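Local atomic coordinates of glutathione S-transferase family protein (Pseudomonas putida, PDB entry 3LXZ), a protein that probably catalyses the conjugation of reduced glutathione to a wide range of hydrophobic electrophiles. Residues K18-E23 against A155-C160; A128-G133 against D164-V169. All blocks are in the same frame, centred on the assembly; numbering follows the deposited sequence.

In the fold
Contact 1 and contact 2 both draw on helix 154-174, using adjoining segments of it whose contact centres lie 19 Å apart. In contact 1 (18-23 with 155-160) the earlier turns of that helix meet helix 12-23, so the joint links the thioredoxin-like N-terminal domain to the helical C-terminal domain; in contact 2 (128-133 with 164-169) later turns face helix 120-140 within the C-terminal domain. The touching residues of both are buried and apolar. Contact 1 lies nearer the middle of the chain, buries more surface and brings methyls closer, whereas contact 2 is smaller and looser, with Asp129 and Ala132 of its segment 128-133 near the second subunit.

Contact 1: residues K18-E23 against A155-C160; sequences KLALLE and ADLMFC
Leu157 meets Leu19 and Ala20 together, spreading its two methyl groups over neighbouring residues of helix 12-23. Between the leucines the touch is methyl to methyl: Leu19 CD2 lies 3.7 Å from Leu157 CD2, and the two side chains approach at a slant. Leu19 has CG anti to its own backbone nitrogen (chi1 -173°), with CD2 stretched out toward the other helix. The second branch, Leu157 CD1, comes to 3.6 Å from Ala20 CB and to 4.0 Å from Ala20 CA, so the small alanine lets the methyl come up to the backbone CA. With CG of Leu157 anti to its carbonyl carbon (chi1 -46°), CD1 is the extended branch and the one that reaches Ala20.

Sulfur adds a looser touch one turn on, where Cys160 SG lies 4.4 Å from Leu19 CD2. The segment axes pass 10.5 Å apart at 135°, a spacing the leucines fill. Trimming Leu157 to an alanine would probably open a gap between the helices, leaving Leu19 CD2 and the methyl of Ala20 without their main partner here.

Polar groups of segment 18-23 flank the apolar patch. Lys18 to Asp204, a salt bridge, and Glu23 to Asn195, a hydrogen bond, reach the C-terminal domain, whereas the Lys18 to Glu30 salt bridge stays within the N-terminal one. Met198 and Ile201 of helix 198-218 also pack on Leu19.

The Leu157 side chain is about 7 Å from that of Thr63, a glutathione-binding residue. With only apolar groups meeting, the chemistry implies that this centre is held by shape and exclusion of water, while directional bonds joining the domains lie beside it, at Lys18-Asp204 and Glu23-Asn195.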
loop_
_atom_site.group_PDB
_atom_site.type_symbol
_atom_site.label_atom_id
_atom_site.label_comp_id
_atom_site.label_asym_id
_atom_site.label_seq_id
_atom_site.Cartn_x
_atom_site.Cartn_y
_atom_site.Cartn_z
ATOM N N LYS A 18 1.255 6.899 16.578
ATOM C CA LYS A 18 1.294 7.593 17.866
ATOM C C LYS A 18 0.020 8.402 18.113
ATOM O O LYS A 18 -0.585 8.299 19.215
ATOM C CB LYS A 18 2.549 8.449 17.941
ATOM C CG LYS A 18 2.749 9.262 19.221
ATOM C CD LYS A 18 4.223 9.720 19.278
ATOM C CE LYS A 18 4.531 10.626 20.477
ATOM N NZ LYS A 18 5.943 11.106 20.371
ATOM N N LEU A 19 -0.438 9.155 17.098
ATOM C CA LEU A 19 -1.692 9.892 17.261
ATOM C C LEU A 19 -2.879 8.969 17.513
ATOM O O LEU A 19 -3.744 9.293 18.328
ATOM C CB LEU A 19 -1.963 10.812 16.078
ATOM C CG LEU A 19 -3.149 11.780 16.177
ATOM C CD1 LEU A 19 -3.092 12.608 17.481
ATOM C CD2 LEU A 19 -3.117 12.681 14.947
ATOM N N ALA A 20 -2.924 7.814 16.818
ATOM C CA ALA A 20 -4.050 6.880 16.961
ATOM C C ALA A 20 -4.086 6.388 18.411
ATOM O O ALA A 20 -5.150 6.362 19.027
ATOM C CB ALA A 20 -3.891 5.675 15.999
ATOM N N LEU A 21 -2.913 6.020 18.941
ATOM C CA LEU A 21 -2.806 5.502 20.310
ATOM C C LEU A 21 -3.228 6.587 21.307
ATOM O O LEU A 21 -3.931 6.295 22.268
ATOM C CB LEU A 21 -1.385 5.006 20.614
ATOM C CG LEU A 21 -0.943 3.750 19.836
ATOM C CD1 LEU A 21 0.547 3.525 19.925
ATOM C CD2 LEU A 21 -1.684 2.538 20.335
ATOM N N LEU A 22 -2.786 7.822 21.075
ATOM C CA LEU A 22 -3.125 8.947 21.983
ATOM C C LEU A 22 -4.625 9.289 21.907
ATOM O O LEU A 22 -5.269 9.529 22.940
ATOM C CB LEU A 22 -2.251 10.161 21.649
ATOM C CG LEU A 22 -0.803 10.156 22.135
ATOM C CD1 LEU A 22 -0.001 11.204 21.405
ATOM C CD2 LEU A 22 -0.699 10.353 23.670
ATOM N N GLU A 23 -5.183 9.263 20.691
ATOM C CA GLU A 23 -6.573 9.608 20.464
ATOM C C GLU A 23 -7.450 8.585 21.178
ATOM O O GLU A 23 -8.482 8.921 21.792
ATOM C CB GLU A 23 -6.870 9.656 18.958
ATOM C CG GLU A 23 -8.265 10.196 18.583
ATOM C CD GLU A 23 -8.510 11.668 18.985
ATOM O OE1 GLU A 23 -7.594 12.500 18.883
ATOM O OE2 GLU A 23 -9.644 11.986 19.397
ATOM N N ALA A 155 -8.077 7.346 7.995
ATOM C CA ALA A 155 -7.633 8.076 6.817
ATOM C C ALA A 155 -7.186 9.500 7.132
ATOM O O ALA A 155 -6.322 10.030 6.420
ATOM C CB ALA A 155 -8.714 8.081 5.735
ATOM N N ASP A 156 -7.735 10.109 8.196
ATOM C CA ASP A 156 -7.305 11.462 8.581
ATOM C C ASP A 156 -5.902 11.501 9.148
ATOM O O ASP A 156 -5.245 12.524 9.056
ATOM C CB ASP A 156 -8.292 12.061 9.579
ATOM C CG ASP A 156 -9.646 12.238 8.973
ATOM O OD1 ASP A 156 -9.749 13.090 8.035
ATOM O OD2 ASP A 156 -10.581 11.526 9.386
ATOM N N LEU A 157 -5.482 10.402 9.795
ATOM C CA LEU A 157 -4.120 10.256 10.265
ATOM C C LEU A 157 -3.134 10.207 9.095
ATOM O O LEU A 157 -2.130 10.926 9.093
ATOM C CB LEU A 157 -3.972 9.038 11.197
ATOM C CG LEU A 157 -5.053 8.869 12.296
ATOM C CD1 LEU A 157 -4.814 7.594 13.146
ATOM C CD2 LEU A 157 -5.163 10.130 13.169
HETATM N N MSE A 158 -3.404 9.375 8.087
HETATM C CA MSE A 158 -2.524 9.352 6.913
HETATM C C MSE A 158 -2.555 10.710 6.198
HETATM O O MSE A 158 -1.518 11.200 5.739
HETATM C CB MSE A 158 -2.978 8.222 5.973
HETATM C CG MSE A 158 -2.224 8.074 4.676
HETATM SE SE MSE A 158 -0.404 7.428 4.862
HETATM C CE MSE A 158 -0.606 5.718 5.798
ATOM N N PHE A 159 -3.726 11.322 6.097
ATOM C CA PHE A 159 -3.829 12.675 5.519
ATOM C C PHE A 159 -2.962 13.706 6.256
ATOM O O PHE A 159 -2.186 14.411 5.661
ATOM C CB PHE A 159 -5.283 13.134 5.548
ATOM C CG PHE A 159 -5.484 14.592 5.150
ATOM C CD1 PHE A 159 -5.745 14.925 3.819
ATOM C CD2 PHE A 159 -5.422 15.609 6.101
ATOM C CE1 PHE A 159 -5.929 16.258 3.426
ATOM C CE2 PHE A 159 -5.635 16.954 5.727
ATOM C CZ PHE A 159 -5.855 17.274 4.393
ATOM N N CYS A 160 -3.095 13.794 7.571
ATOM C CA CYS A 160 -2.526 14.956 8.212
ATOM C C CYS A 160 -0.999 14.879 8.327
ATOM O O CYS A 160 -0.343 15.898 8.408
ATOM C CB CYS A 160 -3.234 15.266 9.524
ATOM S SG CYS A 160 -2.685 14.249 10.812
#

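Contact 2: residues A128-G133 against D164-V169; sequences ADLLAG and DLANAV
Leu130 faces Ala166 and Val169, residues one turn apart on the same side of helix 154-174, and each branch of its fork takes one of them. CD2 of Leu130 lies 4.3 Å from Ala166 CB, and its CD1 lies 4.4 Å from Val169 CG1. Both separations are generous for methyl groups, so the touch is light, and the two segments bury only 88 Å² between them. The nearest backbone positions, Leu130 CA and Ala166 CA, are 8.0 Å apart. In Val169, CG1 is anti to the backbone nitrogen (chi1 165°), which turns this methyl toward the leucine.

Around this trio, helix 84-106 supplies further apolar cover: Pro104 packs on Leu130, and Ile101 and Ala105 pack on Ala166. Phe178, in the loop after helix 154-174, rests on Leu130 too. That loop is tied back by Asn167, whose OD1 accepts a bond from Leu179 N while its ND2 donates to Asp177 OD1, which probably holds the chain that carries Phe178 in place.

Farther out, Asp129 makes a long, weak ion pair with Arg47 of the second subunit, placing the margin of the contact near the dimer interface. The Val169 side chain is about 7 Å from that of Arg106, which binds glutathione. Aliphatic packing of neighbouring helices, with helix 154-174 placed against helices 84-106 and 120-140, is characteristic of the all-helical C-terminal domain of the glutathione transferase fold.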
loop_
_atom_site.group_PDB
_atom_site.type_symbol
_atom_site.label_atom_id
_atom_site.label_comp_id
_atom_site.label_asym_id
_atom_site.label_seq_id
_atom_site.Cartn_x
_atom_site.Cartn_y
_atom_site.Cartn_z
ATOM N N ALA A 128 4.153 14.525 -11.666
ATOM C CA ALA A 128 2.992 13.911 -12.302
ATOM C C ALA A 128 2.232 13.054 -11.268
ATOM O O ALA A 128 0.988 13.096 -11.197
ATOM C CB ALA A 128 3.422 13.065 -13.524
ATOM N N ASP A 129 2.973 12.291 -10.472
ATOM C CA ASP A 129 2.342 11.408 -9.465
ATOM C C ASP A 129 1.572 12.198 -8.392
ATOM O O ASP A 129 0.460 11.800 -7.997
ATOM C CB ASP A 129 3.372 10.486 -8.806
ATOM C CG ASP A 129 3.808 9.349 -9.697
ATOM O OD1 ASP A 129 3.126 9.031 -10.698
ATOM O OD2 ASP A 129 4.841 8.724 -9.366
ATOM N N LEU A 130 2.162 13.297 -7.919
ATOM C CA LEU A 130 1.511 14.151 -6.917
ATOM C C LEU A 130 0.305 14.896 -7.441
ATOM O O LEU A 130 -0.749 14.949 -6.795
ATOM C CB LEU A 130 2.493 15.121 -6.291
ATOM C CG LEU A 130 3.388 14.383 -5.297
ATOM C CD1 LEU A 130 4.605 15.166 -4.963
ATOM C CD2 LEU A 130 2.576 14.081 -4.053
ATOM N N LEU A 131 0.444 15.448 -8.636
ATOM C CA LEU A 131 -0.704 16.041 -9.284
ATOM C C LEU A 131 -1.846 15.016 -9.392
ATOM O O LEU A 131 -2.998 15.343 -9.141
ATOM C CB LEU A 131 -0.329 16.569 -10.668
ATOM C CG LEU A 131 0.444 17.878 -10.666
ATOM C CD1 LEU A 131 0.715 18.289 -12.128
ATOM C CD2 LEU A 131 -0.311 19.039 -9.928
ATOM N N ALA A 132 -1.531 13.775 -9.754
ATOM C CA ALA A 132 -2.610 12.791 -9.883
ATOM C C ALA A 132 -3.146 12.375 -8.509
ATOM O O ALA A 132 -4.352 12.144 -8.329
ATOM C CB ALA A 132 -2.140 11.566 -10.704
ATOM N N GLY A 133 -2.257 12.324 -7.526
ATOM C CA GLY A 133 -2.649 11.856 -6.199
ATOM C C GLY A 133 -3.555 12.857 -5.522
ATOM O O GLY A 133 -4.550 12.494 -4.870
ATOM N N ASP A 164 0.963 17.496 4.671
ATOM C CA ASP A 164 1.939 18.531 5.125
ATOM C C ASP A 164 3.307 18.368 4.457
ATOM O O ASP A 164 3.863 19.329 3.901
ATOM C CB ASP A 164 2.097 18.542 6.661
ATOM C CG ASP A 164 2.627 17.202 7.231
ATOM O OD1 ASP A 164 2.393 16.136 6.609
ATOM O OD2 ASP A 164 3.288 17.224 8.303
ATOM N N LEU A 165 3.858 17.158 4.508
ATOM C CA LEU A 165 5.128 16.911 3.851
ATOM C C LEU A 165 5.055 17.007 2.349
ATOM O O LEU A 165 6.011 17.477 1.704
ATOM C CB LEU A 165 5.677 15.563 4.281
ATOM C CG LEU A 165 5.948 15.418 5.778
ATOM C CD1 LEU A 165 6.668 14.095 6.014
ATOM C CD2 LEU A 165 6.768 16.614 6.353
ATOM N N ALA A 166 3.947 16.546 1.766
ATOM C CA ALA A 166 3.787 16.636 0.308
ATOM C C ALA A 166 3.713 18.091 -0.150
ATOM O O ALA A 166 4.272 18.460 -1.186
ATOM C CB ALA A 166 2.567 15.871 -0.151
ATOM N N ASN A 167 3.024 18.934 0.618
ATOM C CA ASN A 167 2.944 20.353 0.231
ATOM C C ASN A 167 4.287 21.077 0.380
ATOM O O ASN A 167 4.611 21.940 -0.434
ATOM C CB ASN A 167 1.832 21.094 0.963
ATOM C CG ASN A 167 1.231 22.218 0.121
ATOM O OD1 ASN A 167 0.885 22.027 -1.052
ATOM N ND2 ASN A 167 1.088 23.387 0.717
ATOM N N ALA A 168 5.087 20.678 1.364
ATOM C CA ALA A 168 6.451 21.210 1.487
ATOM C C ALA A 168 7.288 20.834 0.274
ATOM O O ALA A 168 7.962 21.706 -0.300
ATOM C CB ALA A 168 7.112 20.716 2.776
ATOM N N VAL A 169 7.235 19.556 -0.130
ATOM C CA VAL A 169 7.896 19.103 -1.354
ATOM C C VAL A 169 7.395 19.939 -2.509
ATOM O O VAL A 169 8.198 20.418 -3.317
ATOM C CB VAL A 169 7.643 17.575 -1.653
ATOM C CG1 VAL A 169 8.018 17.195 -3.103
ATOM C CG2 VAL A 169 8.355 16.710 -0.655
#